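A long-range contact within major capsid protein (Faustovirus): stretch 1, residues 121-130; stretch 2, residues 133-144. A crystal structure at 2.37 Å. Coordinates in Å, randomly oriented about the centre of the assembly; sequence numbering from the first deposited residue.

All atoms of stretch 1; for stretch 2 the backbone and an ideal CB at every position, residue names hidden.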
# COMPACT_ATOMS: atom_id res chain seq x y z
N ALA B 121 28.94 -31.17 -7.44
CA ALA B 121 29.29 -32.26 -6.54
C ALA B 121 28.56 -32.11 -5.21
O ALA B 121 28.27 -31.00 -4.75
CB ALA B 121 30.80 -32.31 -6.31
N LEU B 122 28.26 -33.25 -4.59
CA LEU B 122 27.57 -33.26 -3.31
C LEU B 122 28.45 -32.65 -2.22
O LEU B 122 29.67 -32.60 -2.35
CB LEU B 122 27.19 -34.70 -2.94
CG LEU B 122 26.08 -35.33 -3.78
CD1 LEU B 122 26.22 -36.84 -3.80
CD2 LEU B 122 24.71 -34.92 -3.26
N PRO B 123 27.83 -32.15 -1.15
CA PRO B 123 28.62 -31.58 -0.05
C PRO B 123 29.44 -32.65 0.66
O PRO B 123 29.22 -33.86 0.51
CB PRO B 123 27.56 -30.98 0.88
CG PRO B 123 26.34 -30.83 0.04
CD PRO B 123 26.39 -31.97 -0.94
N ALA B 124 30.40 -32.19 1.45
CA ALA B 124 31.28 -33.09 2.18
C ALA B 124 30.52 -33.83 3.27
O ALA B 124 29.34 -33.56 3.55
CB ALA B 124 32.46 -32.32 2.78
N PHE B 125 31.20 -34.78 3.89
CA PHE B 125 30.62 -35.54 4.99
C PHE B 125 30.41 -34.65 6.21
O PHE B 125 31.19 -33.74 6.48
CB PHE B 125 31.52 -36.72 5.36
CG PHE B 125 31.69 -37.73 4.27
CD1 PHE B 125 30.60 -38.23 3.59
CD2 PHE B 125 32.95 -38.19 3.92
CE1 PHE B 125 30.75 -39.16 2.58
CE2 PHE B 125 33.12 -39.12 2.91
CZ PHE B 125 32.02 -39.60 2.24
N ILE B 126 29.34 -34.93 6.96
CA ILE B 126 29.08 -34.23 8.20
C ILE B 126 29.56 -35.08 9.37
O ILE B 126 30.38 -34.64 10.18
CB ILE B 126 27.58 -33.89 8.36
CG1 ILE B 126 27.15 -32.88 7.29
CG2 ILE B 126 27.30 -33.35 9.75
CD1 ILE B 126 25.70 -32.48 7.39
N GLY B 127 29.06 -36.31 9.45
CA GLY B 127 29.48 -37.21 10.50
C GLY B 127 30.79 -37.91 10.19
O GLY B 127 31.26 -37.95 9.05
N ALA B 128 31.40 -38.46 11.24
CA ALA B 128 32.67 -39.17 11.11
C ALA B 128 32.50 -40.66 10.84
O ALA B 128 33.49 -41.33 10.55
CB ALA B 128 33.51 -38.97 12.37
N ASP B 129 31.28 -41.18 10.90
CA ASP B 129 31.04 -42.61 10.85
C ASP B 129 30.16 -42.98 9.67
O ASP B 129 29.32 -42.19 9.22
CB ASP B 129 30.39 -43.11 12.15
CG ASP B 129 31.19 -42.74 13.38
OD1 ASP B 129 30.57 -42.34 14.39
OD2 ASP B 129 32.43 -42.84 13.34
N ASP B 130 30.36 -44.20 9.17
CA ASP B 130 29.49 -44.83 8.17
C ASP B 130 29.33 -43.94 6.93
O ASP B 130 28.22 -43.69 6.46
CB ASP B 130 28.13 -45.17 8.78
CG ASP B 130 28.25 -45.98 10.06
OD1 ASP B 130 29.19 -46.80 10.15
OD2 ASP B 130 27.42 -45.79 10.97
N UNK B 133 29.46 -42.27 -0.26
CA UNK B 133 29.30 -41.28 -1.31
C UNK B 133 28.75 -41.95 -2.56
O UNK B 133 29.39 -42.85 -3.12
CB UNK B 133 30.63 -40.58 -1.61
N UNK B 134 27.57 -41.53 -2.99
CA UNK B 134 26.93 -41.99 -4.21
C UNK B 134 26.96 -40.86 -5.24
O UNK B 134 27.29 -39.72 -4.93
CB UNK B 134 25.50 -42.45 -3.94
N UNK B 135 26.62 -41.20 -6.48
CA UNK B 135 26.34 -40.17 -7.47
C UNK B 135 25.05 -39.42 -7.16
O UNK B 135 24.80 -38.37 -7.77
CB UNK B 135 26.26 -40.79 -8.87
N UNK B 136 24.24 -39.91 -6.22
CA UNK B 136 22.93 -39.34 -5.93
C UNK B 136 22.73 -38.92 -4.48
O UNK B 136 21.71 -38.28 -4.19
CB UNK B 136 21.85 -40.35 -6.31
N UNK B 137 23.65 -39.24 -3.58
CA UNK B 137 23.51 -38.82 -2.19
C UNK B 137 24.84 -38.95 -1.48
O UNK B 137 25.70 -39.75 -1.87
CB UNK B 137 22.44 -39.64 -1.47
N UNK B 138 25.01 -38.16 -0.42
CA UNK B 138 26.17 -38.24 0.47
C UNK B 138 25.65 -38.50 1.87
O UNK B 138 24.81 -37.75 2.39
CB UNK B 138 27.02 -36.97 0.42
N UNK B 139 26.13 -39.58 2.49
CA UNK B 139 25.61 -40.05 3.77
C UNK B 139 26.76 -40.17 4.75
O UNK B 139 27.82 -40.73 4.43
CB UNK B 139 24.88 -41.39 3.62
N UNK B 140 26.56 -39.64 5.96
CA UNK B 140 27.48 -39.82 7.07
C UNK B 140 26.66 -39.99 8.34
O UNK B 140 25.43 -39.88 8.33
CB UNK B 140 28.45 -38.64 7.19
N UNK B 141 27.34 -40.27 9.45
CA UNK B 141 26.64 -40.53 10.70
C UNK B 141 27.52 -40.17 11.89
O UNK B 141 28.75 -40.06 11.77
CB UNK B 141 26.21 -42.00 10.78
N UNK B 142 26.87 -40.00 13.04
CA UNK B 142 27.55 -39.77 14.31
C UNK B 142 27.01 -40.77 15.32
O UNK B 142 25.82 -40.71 15.67
CB UNK B 142 27.36 -38.33 14.80
N UNK B 143 27.86 -41.68 15.78
CA UNK B 143 27.45 -42.63 16.80
C UNK B 143 27.33 -41.94 18.16
O UNK B 143 27.89 -40.87 18.40
CB UNK B 143 28.44 -43.79 16.88
N UNK B 144 26.57 -42.58 19.05
CA UNK B 144 26.45 -42.09 20.43
C UNK B 144 25.98 -43.27 21.29
O UNK B 144 24.79 -43.46 21.50
CB UNK B 144 25.48 -40.91 20.53

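Position 133 has extended backbone angles, and its CA-to-CB bond points sideways. The ideal CB lies 4.2 Å from Phe125 CZ. An apolar chain would suit it. It is Leu133, whose CD1 lies 3.9 Å from Leu122 CD1.

At 134 the CB points sideways and meets nothing of stretch 1. At 135 and 136 it points away. Small or polar residues are natural in such a turn, but much else would fit. They are Thr134, Ser135 and Thr136. Leu122 CD1 packs 3.3 Å from Thr134 O. Position 137 also points away. The choice is loose; it is Ser137. Ser137 O accepts a hydrogen bond from Thr134 N at 2.8 Å, which closes the turn.

Position 138 points toward stretch 1. Leu122, Pro123 and Phe125 offer an apolar pocket. The ideal CB of 138 is already 4.1 Å from Leu122 CB and 3.8 Å from Pro123 O. A medium-sized apolar chain would suit it, and extended angles favour a beta-branched one. It is Val138. Val138 CG1 lies 3.8 Å from Leu122 CB and 4.0 Å from Pro123 CD. Val138 CG2 lies 3.5 Å from Phe125 CD1.

Position 139 is extended and points away. Many residues would do; it is Val139.

Position 140 points toward the backbone of stretch 1. Its ideal CB is 3.3 Å from Gly127 N and 3.8 Å from Ile126 N. Two NH groups there call for an acceptor. A short side chain with an acceptor and no branch suits it; serine is the strongest candidate. It is Ser140, with chi1 in p. Ser140 OG accepts hydrogen bonds from Ile126 N at 3.0 Å and Gly127 N at 2.7 Å.

Position 141 forms an antiparallel bridge with Asp129. Asp129 N donates to the O of 141 at 2.9 Å; the return bond, from the N of 141 to Asp129 O at 2.8 Å, is weak. The ideal CB of 141 is 3.5 Å from Asp129 O, which suggests a small residue. It is Ala141, its CB 4.0 Å from Asp130 OD2.

Position 142 is extended and points away. Beta-branched or polar residues would suit it. It is Thr142. One water links Thr142 OG1 (2.8 Å) to Ala128 N (2.9 Å).

At 143 the backbone N donates to Asp129 OD1 at 3.1 Å. With Asp129 OD1 3.6 Å from the ideal CB of 143, a polar or basic chain might be expected. It is Glu143, whose OE1 lies 4.2 Å from Asp129 OD1, a close pair of like charges.

Position 144 makes no contact, so stretch 1 sets no preference. It is Asn144.

Stretch 2, residues 133-144: LTSTSVVSATEN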
# COMPACT_ATOMS: atom_id res chain seq x y z
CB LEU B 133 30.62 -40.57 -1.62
CG LEU B 133 30.53 -39.50 -2.72
CD1 LEU B 133 29.53 -38.42 -2.35
CD2 LEU B 133 31.90 -38.90 -3.01
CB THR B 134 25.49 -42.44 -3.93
OG1 THR B 134 25.47 -43.22 -2.72
CG2 THR B 134 24.92 -43.29 -5.06
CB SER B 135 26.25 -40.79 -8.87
OG SER B 135 25.31 -41.85 -8.90
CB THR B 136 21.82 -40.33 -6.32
OG1 THR B 136 22.08 -41.60 -5.71
CG2 THR B 136 21.75 -40.50 -7.83
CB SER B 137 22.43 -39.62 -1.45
OG SER B 137 22.87 -40.95 -1.21
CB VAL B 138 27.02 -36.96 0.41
CG1 VAL B 138 26.16 -35.71 0.54
CG2 VAL B 138 28.10 -37.00 1.48
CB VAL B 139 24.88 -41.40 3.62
CG1 VAL B 139 24.48 -41.94 4.99
CG2 VAL B 139 23.66 -41.25 2.73
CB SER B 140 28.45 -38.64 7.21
OG SER B 140 27.75 -37.41 7.32
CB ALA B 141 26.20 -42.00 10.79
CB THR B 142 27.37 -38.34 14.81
OG1 THR B 142 28.09 -37.43 13.96
CG2 THR B 142 27.87 -38.20 16.24
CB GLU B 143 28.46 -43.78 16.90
CG GLU B 143 28.56 -44.65 15.66
CD GLU B 143 29.61 -45.74 15.81
OE1 GLU B 143 30.30 -45.75 16.85
OE2 GLU B 143 29.74 -46.58 14.90
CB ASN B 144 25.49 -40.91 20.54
CG ASN B 144 25.59 -40.20 21.88
OD1 ASN B 144 25.76 -40.84 22.92
ND2 ASN B 144 25.48 -38.88 21.85
O HOH W 1 30.82 -37.88 14.00
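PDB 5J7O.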